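Local coordinates for beta-galactosidase (Trichoderma reesei, PDB 3OG2), which probably hydrolyses terminal non-reducing beta-D-galactose residues in beta-D-galactosides, as a TIM-barrel enzyme of glycoside hydrolase family 35, at residues F128-T141 with L787-P801. Sequence-based numbering, arbitrary orientation.
With NAG (2-acetamido-2-deoxy-beta-D-glucopyranose), chain E; GLC (alpha-D-glucopyranose), chain C.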
loop_
_atom_site.group_PDB
_atom_site.type_symbol
_atom_site.label_atom_id
_atom_site.label_comp_id
_atom_site.label_asym_id
_atom_site.label_seq_id
_atom_site.Cartn_x
_atom_site.Cartn_y
_atom_site.Cartn_z
ATOM N N PHE A 128 -16.442 5.269 4.201
ATOM C CA PHE A 128 -17.761 5.875 4.261
ATOM C C PHE A 128 -17.647 7.407 4.260
ATOM O O PHE A 128 -16.945 7.946 5.130
ATOM C CB PHE A 128 -18.464 5.457 5.572
ATOM C CG PHE A 128 -18.971 4.021 5.580
ATOM C CD1 PHE A 128 -19.252 3.326 4.413
ATOM C CD2 PHE A 128 -19.180 3.421 6.834
ATOM C CE1 PHE A 128 -19.784 2.019 4.474
ATOM C CE2 PHE A 128 -19.736 2.138 6.854
ATOM C CZ PHE A 128 -20.066 1.457 5.698
ATOM N N PRO A 129 -18.359 8.101 3.388
ATOM C CA PRO A 129 -18.383 9.566 3.463
ATOM C C PRO A 129 -18.969 10.023 4.812
ATOM O O PRO A 129 -19.857 9.391 5.423
ATOM C CB PRO A 129 -19.336 9.992 2.353
ATOM C CG PRO A 129 -19.318 8.811 1.399
ATOM C CD PRO A 129 -19.185 7.595 2.286
ATOM N N GLY A 130 -18.504 11.178 5.303
ATOM C CA GLY A 130 -18.930 11.652 6.622
ATOM C C GLY A 130 -20.436 11.931 6.703
ATOM O O GLY A 130 -20.976 11.955 7.820
ATOM N N TRP A 131 -21.098 12.152 5.543
ATOM C CA TRP A 131 -22.550 12.322 5.628
ATOM C C TRP A 131 -23.291 11.060 6.040
ATOM O O TRP A 131 -24.478 11.185 6.389
ATOM C CB TRP A 131 -23.052 12.908 4.326
ATOM C CG TRP A 131 -22.611 12.340 3.021
ATOM C CD1 TRP A 131 -21.611 12.794 2.246
ATOM C CD2 TRP A 131 -23.213 11.238 2.334
ATOM N NE1 TRP A 131 -21.496 12.060 1.108
ATOM C CE2 TRP A 131 -22.470 11.096 1.124
ATOM C CE3 TRP A 131 -24.288 10.365 2.583
ATOM C CZ2 TRP A 131 -22.742 10.118 0.160
ATOM C CZ3 TRP A 131 -24.533 9.398 1.604
ATOM C CH2 TRP A 131 -23.775 9.285 0.421
ATOM N N LEU A 132 -22.629 9.899 6.106
ATOM C CA LEU A 132 -23.310 8.745 6.718
ATOM C C LEU A 132 -23.486 8.931 8.207
ATOM O O LEU A 132 -24.252 8.198 8.831
ATOM C CB LEU A 132 -22.543 7.458 6.417
ATOM C CG LEU A 132 -22.759 6.885 5.010
ATOM C CD1 LEU A 132 -22.120 5.484 4.967
ATOM C CD2 LEU A 132 -24.137 6.820 4.417
ATOM N N GLN A 133 -22.799 9.914 8.862
ATOM C CA GLN A 133 -23.142 10.189 10.237
ATOM C C GLN A 133 -24.584 10.690 10.383
ATOM O O GLN A 133 -25.115 10.579 11.485
ATOM C CB GLN A 133 -22.189 11.238 10.852
ATOM C CG GLN A 133 -20.727 10.811 10.799
ATOM C CD GLN A 133 -19.879 11.423 11.881
ATOM O OE1 GLN A 133 -20.248 12.475 12.463
ATOM N NE2 GLN A 133 -18.705 10.840 12.195
ATOM N N ARG A 134 -25.192 11.165 9.300
ATOM C CA ARG A 134 -26.551 11.637 9.355
ATOM C C ARG A 134 -27.558 10.552 8.956
ATOM O O ARG A 134 -28.752 10.814 8.818
ATOM C CB ARG A 134 -26.719 12.828 8.409
ATOM C CG ARG A 134 -25.761 13.961 8.813
ATOM C CD ARG A 134 -26.182 15.268 8.158
ATOM N NE ARG A 134 -26.355 15.256 6.700
ATOM C CZ ARG A 134 -25.384 15.558 5.824
ATOM N NH1 ARG A 134 -24.156 15.886 6.258
ATOM N NH2 ARG A 134 -25.609 15.567 4.509
ATOM N N VAL A 135 -27.108 9.316 8.758
ATOM C CA VAL A 135 -28.015 8.184 8.474
ATOM C C VAL A 135 -28.285 7.474 9.767
ATOM O O VAL A 135 -27.367 6.994 10.422
ATOM C CB VAL A 135 -27.329 7.268 7.443
ATOM C CG1 VAL A 135 -28.147 5.992 7.265
ATOM C CG2 VAL A 135 -27.195 7.990 6.113
ATOM N N LYS A 136 -29.574 7.400 10.138
ATOM C CA LYS A 136 -29.888 6.827 11.461
ATOM C C LYS A 136 -29.604 5.359 11.569
ATOM O O LYS A 136 -29.190 4.889 12.648
ATOM C CB LYS A 136 -31.372 7.071 11.758
ATOM C CG LYS A 136 -31.712 8.570 11.850
ATOM C CD LYS A 136 -33.219 8.814 12.159
ATOM C CE LYS A 136 -33.628 10.267 11.890
ATOM N NZ LYS A 136 -35.084 10.584 11.746
ATOM N N GLY A 137 -29.866 4.597 10.509
ATOM C CA GLY A 137 -29.759 3.138 10.633
ATOM C C GLY A 137 -28.338 2.661 10.813
ATOM O O GLY A 137 -27.350 3.361 10.522
ATOM N N LYS A 138 -28.236 1.402 11.262
ATOM C CA LYS A 138 -26.915 0.835 11.463
ATOM C C LYS A 138 -26.191 0.559 10.137
ATOM O O LYS A 138 -26.736 -0.039 9.185
ATOM C CB LYS A 138 -27.007 -0.482 12.247
ATOM C CG LYS A 138 -27.630 -0.315 13.624
ATOM C CD LYS A 138 -26.636 0.256 14.615
ATOM C CE LYS A 138 -27.205 0.268 16.027
ATOM N NZ LYS A 138 -28.112 -0.883 16.294
ATOM N N LEU A 139 -24.934 0.990 10.102
ATOM C CA LEU A 139 -24.150 0.843 8.885
ATOM C C LEU A 139 -23.784 -0.605 8.646
ATOM O O LEU A 139 -23.606 -1.382 9.616
ATOM C CB LEU A 139 -22.868 1.706 8.970
ATOM C CG LEU A 139 -23.123 3.161 9.375
ATOM C CD1 LEU A 139 -21.819 3.921 9.545
ATOM C CD2 LEU A 139 -24.080 3.899 8.446
ATOM N N ARG A 140 -23.665 -1.007 7.374
ATOM C CA ARG A 140 -23.292 -2.368 6.985
ATOM C C ARG A 140 -24.361 -3.349 7.463
ATOM O O ARG A 140 -24.058 -4.498 7.775
ATOM C CB ARG A 140 -21.916 -2.818 7.506
ATOM C CG ARG A 140 -20.815 -1.825 7.044
ATOM C CD ARG A 140 -19.469 -2.181 7.633
ATOM N NE ARG A 140 -18.992 -3.452 7.012
ATOM C CZ ARG A 140 -18.011 -4.189 7.564
ATOM N NH1 ARG A 140 -17.442 -3.802 8.716
ATOM N NH2 ARG A 140 -17.653 -5.299 6.954
ATOM N N THR A 141 -25.610 -2.898 7.454
ATOM C CA THR A 141 -26.766 -3.793 7.653
ATOM C C THR A 141 -27.791 -3.513 6.574
ATOM O O THR A 141 -27.604 -2.575 5.781
ATOM C CB THR A 141 -27.427 -3.588 9.014
ATOM O OG1 THR A 141 -28.170 -2.359 9.026
ATOM C CG2 THR A 141 -26.413 -3.590 10.155
ATOM N N LEU A 787 -12.176 10.450 10.195
ATOM C CA LEU A 787 -13.309 9.760 10.815
ATOM C C LEU A 787 -12.906 8.311 11.068
ATOM O O LEU A 787 -12.080 7.730 10.313
ATOM C CB LEU A 787 -14.511 9.808 9.854
ATOM C CG LEU A 787 -14.896 11.252 9.478
ATOM C CD1 LEU A 787 -16.129 11.250 8.583
ATOM C CD2 LEU A 787 -15.132 12.086 10.737
ATOM N N ASP A 788 -13.425 7.745 12.141
ATOM C CA ASP A 788 -13.029 6.393 12.500
ATOM C C ASP A 788 -13.577 5.369 11.491
ATOM O O ASP A 788 -14.569 5.614 10.790
ATOM C CB ASP A 788 -13.568 6.030 13.893
ATOM C CG ASP A 788 -12.890 6.832 15.003
ATOM O OD1 ASP A 788 -11.785 7.412 14.837
ATOM O OD2 ASP A 788 -13.435 6.881 16.134
ATOM N N GLU A 789 -12.921 4.207 11.464
ATOM C CA GLU A 789 -13.406 3.038 10.773
ATOM C C GLU A 789 -14.638 2.439 11.451
ATOM O O GLU A 789 -15.100 2.878 12.517
ATOM C CB GLU A 789 -12.255 1.978 10.697
ATOM C CG GLU A 789 -11.190 2.412 9.694
ATOM C CD GLU A 789 -9.985 1.498 9.751
ATOM O OE1 GLU A 789 -9.636 1.022 10.904
ATOM O OE2 GLU A 789 -9.375 1.242 8.706
ATOM N N ASN A 790 -15.202 1.425 10.761
ATOM C CA ASN A 790 -16.445 0.783 11.190
ATOM C C ASN A 790 -16.318 -0.712 10.977
ATOM O O ASN A 790 -17.124 -1.375 10.317
ATOM C CB ASN A 790 -17.628 1.359 10.377
ATOM C CG ASN A 790 -18.936 1.217 11.132
ATOM O OD1 ASN A 790 -19.385 2.191 11.737
ATOM N ND2 ASN A 790 -19.581 0.040 11.123
ATOM N N TRP A 791 -15.251 -1.275 11.593
ATOM C CA TRP A 791 -14.880 -2.651 11.314
ATOM C C TRP A 791 -15.840 -3.656 11.891
ATOM O O TRP A 791 -15.939 -4.786 11.382
ATOM C CB TRP A 791 -13.440 -2.946 11.811
ATOM C CG TRP A 791 -13.010 -4.283 11.292
ATOM C CD1 TRP A 791 -12.457 -4.555 10.076
ATOM C CD2 TRP A 791 -13.099 -5.534 11.980
ATOM N NE1 TRP A 791 -12.199 -5.881 9.958
ATOM C CE2 TRP A 791 -12.578 -6.525 11.108
ATOM C CE3 TRP A 791 -13.593 -5.837 13.270
ATOM C CZ2 TRP A 791 -12.522 -7.854 11.473
ATOM C CZ3 TRP A 791 -13.530 -7.189 13.633
ATOM C CH2 TRP A 791 -13.005 -8.135 12.736
ATOM N N THR A 792 -16.583 -3.345 12.927
ATOM C CA THR A 792 -17.514 -4.313 13.552
ATOM C C THR A 792 -18.926 -3.868 13.171
ATOM O O THR A 792 -19.453 -2.852 13.627
ATOM C CB THR A 792 -17.375 -4.303 15.052
ATOM O OG1 THR A 792 -16.011 -4.690 15.382
ATOM C CG2 THR A 792 -18.344 -5.270 15.721
ATOM N N THR A 793 -19.573 -4.628 12.325
ATOM C CA THR A 793 -20.957 -4.367 11.925
ATOM C C THR A 793 -21.863 -4.291 13.143
ATOM O O THR A 793 -21.832 -5.186 13.999
ATOM C CB THR A 793 -21.388 -5.487 10.960
ATOM O OG1 THR A 793 -20.639 -5.328 9.728
ATOM C CG2 THR A 793 -22.859 -5.387 10.666
ATOM N N GLY A 794 -22.660 -3.231 13.246
ATOM C CA GLY A 794 -23.603 -3.119 14.358
ATOM C C GLY A 794 -23.053 -2.189 15.435
ATOM O O GLY A 794 -23.822 -1.824 16.308
ATOM N N ASP A 795 -21.777 -1.863 15.345
ATOM C CA ASP A 795 -21.140 -0.871 16.192
ATOM C C ASP A 795 -20.848 0.278 15.247
ATOM O O ASP A 795 -19.886 0.129 14.449
ATOM C CB ASP A 795 -19.862 -1.425 16.772
ATOM C CG ASP A 795 -19.142 -0.457 17.672
ATOM O OD1 ASP A 795 -19.742 0.617 17.794
ATOM O OD2 ASP A 795 -18.054 -0.795 18.219
ATOM N N ASP A 796 -21.617 1.309 15.272
ATOM C CA ASP A 796 -21.511 2.406 14.298
ATOM C C ASP A 796 -20.350 3.330 14.619
ATOM O O ASP A 796 -20.530 4.557 14.657
ATOM C CB ASP A 796 -22.847 3.170 14.310
ATOM C CG ASP A 796 -23.938 2.637 13.402
ATOM O OD1 ASP A 796 -23.688 1.741 12.590
ATOM O OD2 ASP A 796 -25.098 3.119 13.515
ATOM N N SER A 797 -19.159 2.760 14.853
ATOM C CA SER A 797 -18.040 3.587 15.274
ATOM C C SER A 797 -17.620 4.660 14.299
ATOM O O SER A 797 -17.041 5.682 14.721
ATOM C CB SER A 797 -16.823 2.674 15.555
ATOM O OG SER A 797 -16.567 1.831 14.445
ATOM N N MET A 798 -17.914 4.498 13.005
ATOM C CA MET A 798 -17.586 5.600 12.055
ATOM C C MET A 798 -18.393 6.853 12.367
ATOM O O MET A 798 -18.010 7.954 11.964
ATOM C CB MET A 798 -17.812 5.059 10.637
ATOM C CG MET A 798 -17.739 6.164 9.581
ATOM S SD MET A 798 -19.421 6.788 9.224
ATOM C CE MET A 798 -18.949 8.320 8.389
ATOM N N LYS A 799 -19.524 6.696 13.095
ATOM C CA LYS A 799 -20.349 7.862 13.413
ATOM C C LYS A 799 -19.801 8.664 14.576
ATOM O O LYS A 799 -20.459 9.643 14.959
ATOM C CB LYS A 799 -21.800 7.409 13.718
ATOM C CG LYS A 799 -22.464 6.776 12.480
ATOM C CD LYS A 799 -23.938 6.481 12.803
ATOM C CE LYS A 799 -24.613 5.822 11.604
ATOM N NZ LYS A 799 -25.955 5.274 12.037
ATOM N N ALA A 800 -18.635 8.309 15.152
ATOM C CA ALA A 800 -18.087 9.148 16.226
ATOM C C ALA A 800 -17.928 10.583 15.733
ATOM O O ALA A 800 -17.224 10.788 14.740
ATOM C CB ALA A 800 -16.752 8.605 16.686
ATOM N N PRO A 801 -18.574 11.556 16.330
ATOM C CA PRO A 801 -18.530 12.917 15.767
ATOM C C PRO A 801 -17.199 13.607 15.977
ATOM O O PRO A 801 -16.326 13.185 16.754
ATOM C CB PRO A 801 -19.666 13.642 16.481
ATOM C CG PRO A 801 -19.964 12.866 17.669
ATOM C CD PRO A 801 -19.542 11.410 17.419
HETATM C C1 NAG E . -32.239 13.170 8.937
HETATM C C2 NAG E . -31.844 13.994 7.699
HETATM C C3 NAG E . -33.008 14.327 6.781
HETATM C C4 NAG E . -33.875 13.097 6.452
HETATM C C5 NAG E . -34.142 12.345 7.766
HETATM C C6 NAG E . -35.008 11.109 7.499
HETATM C C7 NAG E . -29.907 15.489 7.439
HETATM C C8 NAG E . -29.540 16.954 7.595
HETATM N N2 NAG E . -31.086 15.178 7.986
HETATM O O3 NAG E . -32.583 14.935 5.568
HETATM O O4 NAG E . -35.102 13.552 5.868
HETATM O O5 NAG E . -32.886 12.002 8.398
HETATM O O6 NAG E . -35.668 10.609 8.639
HETATM O O7 NAG E . -29.303 14.845 6.565
HETATM C C1 GLC C . -6.380 -1.883 16.102
HETATM C C2 GLC C . -6.554 -3.270 15.531
HETATM C C3 GLC C . -7.157 -3.393 14.151
HETATM C C4 GLC C . -8.194 -2.318 13.877
HETATM C C5 GLC C . -7.545 -0.958 14.211
HETATM C C6 GLC C . -8.293 0.147 13.572
HETATM O O2 GLC C . -5.325 -3.964 15.542
HETATM O O3 GLC C . -7.747 -4.678 14.052
HETATM O O4 GLC C . -8.592 -2.306 12.519
HETATM O O5 GLC C . -7.284 -0.909 15.599
HETATM O O6 GLC C . -8.372 1.425 14.084
HETATM O O HOH W 1 -22.429 -0.680 12.019
#
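K799 runs into the bend of F128-T141, a loop of the family 35 TIM barrel between strand 110-116 and helix 144-163, and ties to it the loop joining strands 775-782 and 803-811. From CB its chain runs extended: K799 CG passes L139 CD1 (4.1 Å) and Q133 CA, CD carries it on, CE lies against L139 CD2 and the V135 and L132 carbonyls, and NZ donates to V135 O (2.7 Å), nearly in line with the carbonyl, and to G137 O, from above the carbonyl plane. D796 OD2, met from above its carboxylate plane, adds a salt bridge, while D796 OD1 takes the N-H of L139, almost straight at 165°. Cut back to an alanine here, the side chain would probably leave both carbonyls and the D796 carboxylate without this ammonium group. M798 turns at chi2 (-95°), bringing SD to L139 CD1 and obliquely beside the F128 ring, a Met-aromatic contact, and CE to P129 O. Q133 NE2 donates to M798 O, on a lone pair, and to A800 O, from above its carbonyl plane. W791 NE1 hydrogen-bonds E180 OE1 of the galactose site; R140 NH2 forms a salt bridge with E178. T793 OG1 sits over the centre of one R140 guanidinium face, and at its edge NH1 meets a lone pair of N790 O, 2.9 Å away.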